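PDB 6LD7: cystathionine gamma-synthase from Xanthomonas oryzae pv. oryzae KACC 10331, which probably catalyses the pyridoxal phosphate-dependent formation of cystathionine in methionine biosynthesis, and may also have cystathionine gamma-lyase activity. Local coordinates for residues I38-F44 with T58-T64; L93-A97 with Q232-A237. The protein carries 1 engineered substitution. Numbering follows the deposited sequence.

Interaction 1: I38-F44 with T58-T64; sequences IVLSSNF and TRSGNPT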
loop_
_atom_site.group_PDB
_atom_site.type_symbol
_atom_site.label_atom_id
_atom_site.label_comp_id
_atom_site.label_asym_id
_atom_site.label_seq_id
_atom_site.Cartn_x
_atom_site.Cartn_y
_atom_site.Cartn_z
ATOM N N ILE C 38 2.368 5.354 8.096
ATOM C CA ILE C 38 3.375 4.542 7.373
ATOM C C ILE C 38 4.467 5.488 6.858
ATOM O O ILE C 38 4.176 6.374 6.004
ATOM C CB ILE C 38 2.761 3.728 6.243
ATOM C CG1 ILE C 38 1.498 2.986 6.680
ATOM C CG2 ILE C 38 3.823 2.826 5.619
ATOM C CD1 ILE C 38 0.758 2.327 5.474
ATOM N N VAL C 39 5.662 5.389 7.426
ATOM C CA VAL C 39 6.811 6.219 6.991
ATOM C C VAL C 39 7.591 5.434 5.932
ATOM O O VAL C 39 8.542 4.658 6.264
ATOM C CB VAL C 39 7.662 6.611 8.206
ATOM C CG1 VAL C 39 8.762 7.517 7.788
ATOM C CG2 VAL C 39 6.854 7.224 9.335
ATOM N N LEU C 40 7.169 5.581 4.683
ATOM C CA LEU C 40 7.889 4.993 3.530
ATOM C C LEU C 40 9.250 5.669 3.238
ATOM O O LEU C 40 10.071 5.024 2.602
ATOM C CB LEU C 40 6.947 5.083 2.351
ATOM C CG LEU C 40 5.710 4.192 2.428
ATOM C CD1 LEU C 40 5.008 4.185 1.091
ATOM C CD2 LEU C 40 6.022 2.744 2.813
ATOM N N SER C 41 9.446 6.930 3.643
ATOM C CA SER C 41 10.543 7.827 3.230
ATOM C C SER C 41 11.867 7.105 3.358
ATOM O O SER C 41 12.128 6.619 4.441
ATOM C CB SER C 41 10.560 9.130 4.039
ATOM O OG SER C 41 11.318 10.096 3.345
ATOM N N SER C 42 12.698 7.175 2.319
ATOM C CA SER C 42 14.046 6.602 2.332
ATOM C C SER C 42 14.917 7.491 3.212
ATOM O O SER C 42 15.836 6.972 3.824
ATOM C CB SER C 42 14.590 6.438 0.907
ATOM O OG SER C 42 14.560 7.694 0.254
ATOM N N ASN C 43 14.722 8.816 3.142
ATOM C CA ASN C 43 15.590 9.780 3.844
ATOM C C ASN C 43 14.756 10.753 4.696
ATOM O O ASN C 43 13.479 10.843 4.583
ATOM C CB ASN C 43 16.557 10.382 2.817
ATOM C CG ASN C 43 15.874 11.149 1.703
ATOM O OD1 ASN C 43 14.656 10.971 1.479
ATOM N ND2 ASN C 43 16.679 11.955 0.976
ATOM N N PHE C 44 15.497 11.404 5.567
ATOM C CA PHE C 44 15.086 12.347 6.638
ATOM C C PHE C 44 16.044 13.558 6.619
ATOM O O PHE C 44 17.250 13.378 6.486
ATOM C CB PHE C 44 15.073 11.627 8.007
ATOM C CG PHE C 44 14.259 10.381 8.057
ATOM C CD1 PHE C 44 14.781 9.174 7.579
ATOM C CD2 PHE C 44 12.957 10.400 8.493
ATOM C CE1 PHE C 44 13.998 8.027 7.517
ATOM C CE2 PHE C 44 12.182 9.247 8.449
ATOM C CZ PHE C 44 12.693 8.059 7.993
ATOM N N THR C 58 16.453 5.123 5.768
ATOM C CA THR C 58 15.653 3.942 6.142
ATOM C C THR C 58 16.458 2.629 6.165
ATOM O O THR C 58 16.103 1.869 7.061
ATOM C CB THR C 58 14.203 3.729 5.655
ATOM O OG1 THR C 58 13.710 2.650 4.798
ATOM C CG2 THR C 58 13.500 5.017 5.681
ATOM N N ARG C 59 17.560 2.451 5.427
ATOM C CA ARG C 59 18.279 1.153 5.418
ATOM C C ARG C 59 18.751 0.948 6.873
ATOM O O ARG C 59 18.762 -0.179 7.370
ATOM C CB ARG C 59 19.471 1.069 4.458
ATOM C CG ARG C 59 20.422 -0.069 4.856
ATOM C CD ARG C 59 21.414 -0.483 3.838
ATOM N NE ARG C 59 21.878 0.605 2.980
ATOM C CZ ARG C 59 22.794 1.522 3.339
ATOM N NH1 ARG C 59 23.271 1.482 4.567
ATOM N NH2 ARG C 59 23.232 2.465 2.486
ATOM N N SER C 60 19.069 2.042 7.556
ATOM C CA SER C 60 19.786 2.012 8.855
ATOM C C SER C 60 18.778 2.047 10.067
ATOM O O SER C 60 18.947 1.233 11.009
ATOM C CB SER C 60 20.804 3.126 8.737
ATOM O OG SER C 60 20.702 3.940 9.833
ATOM N N GLY C 61 17.682 2.819 9.977
ATOM C CA GLY C 61 16.661 3.086 11.013
ATOM C C GLY C 61 15.413 3.711 10.341
ATOM O O GLY C 61 15.544 4.597 9.444
ATOM N N ASN C 62 14.215 3.232 10.665
ATOM C CA ASN C 62 12.925 3.761 10.125
ATOM C C ASN C 62 11.895 3.576 11.216
ATOM O O ASN C 62 11.916 2.534 11.876
ATOM C CB ASN C 62 12.515 3.004 8.886
ATOM C CG ASN C 62 11.136 3.348 8.433
ATOM O OD1 ASN C 62 10.197 2.824 9.042
ATOM N ND2 ASN C 62 11.042 4.187 7.385
ATOM N N PRO C 63 11.080 4.610 11.532
ATOM C CA PRO C 63 10.174 4.521 12.679
ATOM C C PRO C 63 9.079 3.465 12.547
ATOM O O PRO C 63 8.699 2.896 13.572
ATOM C CB PRO C 63 9.536 5.911 12.817
ATOM C CG PRO C 63 9.836 6.582 11.538
ATOM C CD PRO C 63 11.057 5.936 10.903
ATOM N N THR C 64 8.555 3.226 11.362
ATOM C CA THR C 64 7.497 2.181 11.182
ATOM C C THR C 64 8.105 0.793 11.477
ATOM O O THR C 64 7.483 -0.035 12.190
ATOM C CB THR C 64 6.906 2.262 9.780
ATOM O OG1 THR C 64 6.321 3.576 9.692
ATOM C CG2 THR C 64 5.936 1.116 9.568
#

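Interaction 2: L93-A97 with Q232-A237; sequences LVLNA and QLVWWA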
loop_
_atom_site.group_PDB
_atom_site.type_symbol
_atom_site.label_atom_id
_atom_site.label_comp_id
_atom_site.label_asym_id
_atom_site.label_seq_id
_atom_site.Cartn_x
_atom_site.Cartn_y
_atom_site.Cartn_z
ATOM N N LEU C 93 21.595 -12.686 9.404
ATOM C CA LEU C 93 22.070 -11.628 10.313
ATOM C C LEU C 93 22.788 -12.203 11.557
ATOM O O LEU C 93 23.933 -11.799 11.905
ATOM C CB LEU C 93 20.841 -10.820 10.682
ATOM C CG LEU C 93 21.137 -9.766 11.744
ATOM C CD1 LEU C 93 22.221 -8.814 11.301
ATOM C CD2 LEU C 93 19.888 -9.036 12.126
ATOM N N VAL C 94 22.195 -13.178 12.234
ATOM C CA VAL C 94 22.831 -13.764 13.439
ATOM C C VAL C 94 24.171 -14.414 13.081
ATOM O O VAL C 94 25.083 -14.208 13.824
ATOM C CB VAL C 94 21.928 -14.796 14.084
ATOM C CG1 VAL C 94 22.656 -15.501 15.206
ATOM C CG2 VAL C 94 20.605 -14.157 14.520
ATOM N N LEU C 95 24.233 -15.216 12.036
ATOM C CA LEU C 95 25.492 -15.854 11.591
ATOM C C LEU C 95 26.599 -14.819 11.413
ATOM O O LEU C 95 27.721 -15.105 11.845
ATOM C CB LEU C 95 25.300 -16.617 10.295
ATOM C CG LEU C 95 24.267 -17.743 10.347
ATOM C CD1 LEU C 95 24.132 -18.335 8.925
ATOM C CD2 LEU C 95 24.653 -18.806 11.350
ATOM N N ASN C 96 26.297 -13.680 10.799
ATOM C CA ASN C 96 27.294 -12.625 10.556
ATOM C C ASN C 96 27.570 -11.848 11.842
ATOM O O ASN C 96 28.706 -11.438 12.057
ATOM C CB ASN C 96 26.798 -11.660 9.486
ATOM C CG ASN C 96 26.987 -12.206 8.093
ATOM O OD1 ASN C 96 28.069 -12.050 7.516
ATOM N ND2 ASN C 96 25.934 -12.788 7.528
ATOM N N ALA C 97 26.625 -11.612 12.725
ATOM C CA ALA C 97 26.953 -10.830 13.924
ATOM C C ALA C 97 27.747 -11.688 14.906
ATOM O O ALA C 97 28.511 -11.164 15.722
ATOM C CB ALA C 97 25.728 -10.330 14.610
ATOM N N GLN C 232 24.921 -4.631 18.103
ATOM C CA GLN C 232 25.682 -5.354 17.072
ATOM C C GLN C 232 24.751 -5.851 15.986
ATOM O O GLN C 232 25.126 -5.699 14.805
ATOM C CB GLN C 232 26.461 -6.475 17.720
ATOM C CG GLN C 232 27.540 -5.938 18.680
ATOM C CD GLN C 232 28.165 -7.141 19.358
ATOM O OE1 GLN C 232 28.522 -8.080 18.687
ATOM N NE2 GLN C 232 28.110 -7.247 20.670
ATOM N N LEU C 233 23.548 -6.301 16.316
ATOM C CA LEU C 233 22.651 -6.760 15.237
ATOM C C LEU C 233 22.197 -5.580 14.351
ATOM O O LEU C 233 22.107 -5.760 13.113
ATOM C CB LEU C 233 21.464 -7.492 15.823
ATOM C CG LEU C 233 21.757 -8.787 16.590
ATOM C CD1 LEU C 233 20.524 -9.102 17.364
ATOM C CD2 LEU C 233 22.088 -9.913 15.634
ATOM N N VAL C 234 21.940 -4.420 14.948
ATOM C CA VAL C 234 21.522 -3.207 14.217
ATOM C C VAL C 234 22.644 -2.859 13.242
ATOM O O VAL C 234 22.394 -2.498 12.107
ATOM C CB VAL C 234 21.218 -2.092 15.225
ATOM C CG1 VAL C 234 21.141 -0.695 14.565
ATOM C CG2 VAL C 234 19.896 -2.355 15.992
ATOM N N TRP C 235 23.879 -2.873 13.713
ATOM C CA TRP C 235 25.025 -2.449 12.894
ATOM C C TRP C 235 25.189 -3.427 11.704
ATOM O O TRP C 235 25.269 -2.975 10.594
ATOM C CB TRP C 235 26.257 -2.392 13.794
ATOM C CG TRP C 235 27.422 -1.803 13.070
ATOM C CD1 TRP C 235 27.861 -0.505 13.189
ATOM C CD2 TRP C 235 28.302 -2.496 12.128
ATOM N NE1 TRP C 235 28.991 -0.361 12.400
ATOM C CE2 TRP C 235 29.274 -1.538 11.727
ATOM C CE3 TRP C 235 28.420 -3.819 11.657
ATOM C CZ2 TRP C 235 30.275 -1.853 10.793
ATOM C CZ3 TRP C 235 29.383 -4.132 10.722
ATOM C CH2 TRP C 235 30.316 -3.161 10.307
ATOM N N TRP C 236 25.148 -4.731 11.935
ATOM C CA TRP C 236 25.301 -5.761 10.891
ATOM C C TRP C 236 24.127 -5.729 9.917
ATOM O O TRP C 236 24.355 -5.935 8.685
ATOM C CB TRP C 236 25.513 -7.128 11.494
ATOM C CG TRP C 236 26.939 -7.326 11.921
ATOM C CD1 TRP C 236 27.408 -7.291 13.193
ATOM C CD2 TRP C 236 28.038 -7.706 11.074
ATOM N NE1 TRP C 236 28.742 -7.520 13.162
ATOM C CE2 TRP C 236 29.176 -7.728 11.888
ATOM C CE3 TRP C 236 28.204 -7.773 9.684
ATOM C CZ2 TRP C 236 30.454 -8.021 11.406
ATOM C CZ3 TRP C 236 29.453 -8.086 9.189
ATOM C CH2 TRP C 236 30.561 -8.208 10.043
ATOM N N ALA C 237 22.913 -5.488 10.389
ATOM C CA ALA C 237 21.748 -5.446 9.490
ATOM C C ALA C 237 21.871 -4.264 8.508
ATOM O O ALA C 237 21.572 -4.462 7.314
ATOM C CB ALA C 237 20.434 -5.430 10.272
HETATM O O HOH W 1 29.215 -8.044 16.153
#

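Interaction 1: I38-F44 with T58-T64
Residues 38-44 and 58-64 belong to the extended N-terminal region of a trans-sulfuration enzyme of the PLP-dependent aminotransferase fold, a region that reaches over to neighbouring subunits. With no regular helix or strand in I38-F44, the pairing relies on hydrogen bonds from individual residues. V39 is held through both its backbone polar groups: its N donates to T64 OG1 (3.0 Å) and its O accepts from N62 ND2 (2.8 Å), each nearly linear. Further along, T58 N donates to S42 O at 2.8 Å, so the segments are joined at two separate places. Apolar contact converges on the P63 ring: V39 CG2 lies 3.8 Å from P63 CG, and F44 CZ 4.0 Å from P63 CD. The end of the R59 side chain leads away from this pairing and bonds to the pyridoxal phosphate-lysine (LLP) side chain and to Y112, both of the second subunit. N62 does double duty as the N-cap of helix 63-76, its OD1 accepting a weak bond from T64 N at 2.9 Å.

Interaction 2: L93-A97 with Q232-A237
L93 opens the contact from helix 87-98, and although its CA-to-CB bond points sideways, the side chain ends against helix 227-240: L93 CD1 is 3.7 Å from W236 CB and 4.0 Å from A237 CB, while L93 CG lies 4.0 Å from L233 CD2. One residue on, V94 turns away from the partner helix towards L202, L204 and V222 of the central sheet. That sheet is the core of the large PLP-binding domain in this fold type I family, and its strand 80-84 also receives L93, L233 and A237 on V82, so the two helices pack on a common sheet; the axes of segments 93-97 and 232-237 cross at 107° and approach to 9.4 Å. N96 faces the tryptophan, N96 CB being 4.1 Å from W236 CE3, but its ND2 bonds back to N92 O; N96 O accepts a hydrogen bond from K125 NZ of the second subunit. A97, small enough to let the indole come close, sets its CA over the five-membered ring of W236 in a CH-pi contact, 3.9 Å from the centroid and 20° off the normal. A water then bridges the helices, donating to A97 O (3.2 Å) and Q232 OE1 (2.6 Å) and accepting from W236 NE1 (3.1 Å).

In the fold
Two ways of joining separate segments appear side by side here: interaction 1 depends on directional hydrogen bonds between irregular segments, interaction 2 on apolar helix packing with one bridging water. Their centres are 19 Å apart and their nearest atoms about 5 Å, without touching. Helix 227-240 nevertheless links them, because R59 of interaction 1 makes a weak hydrogen bond to N238, immediately after segment 232-237. Both contacts also meet the second subunit, in different ways. Segment 58-64 reaches that subunit's cofactor through R59, which itself takes no part in the pairing with 38-44, whereas interaction 2 meets residues such as A121 and K125 there.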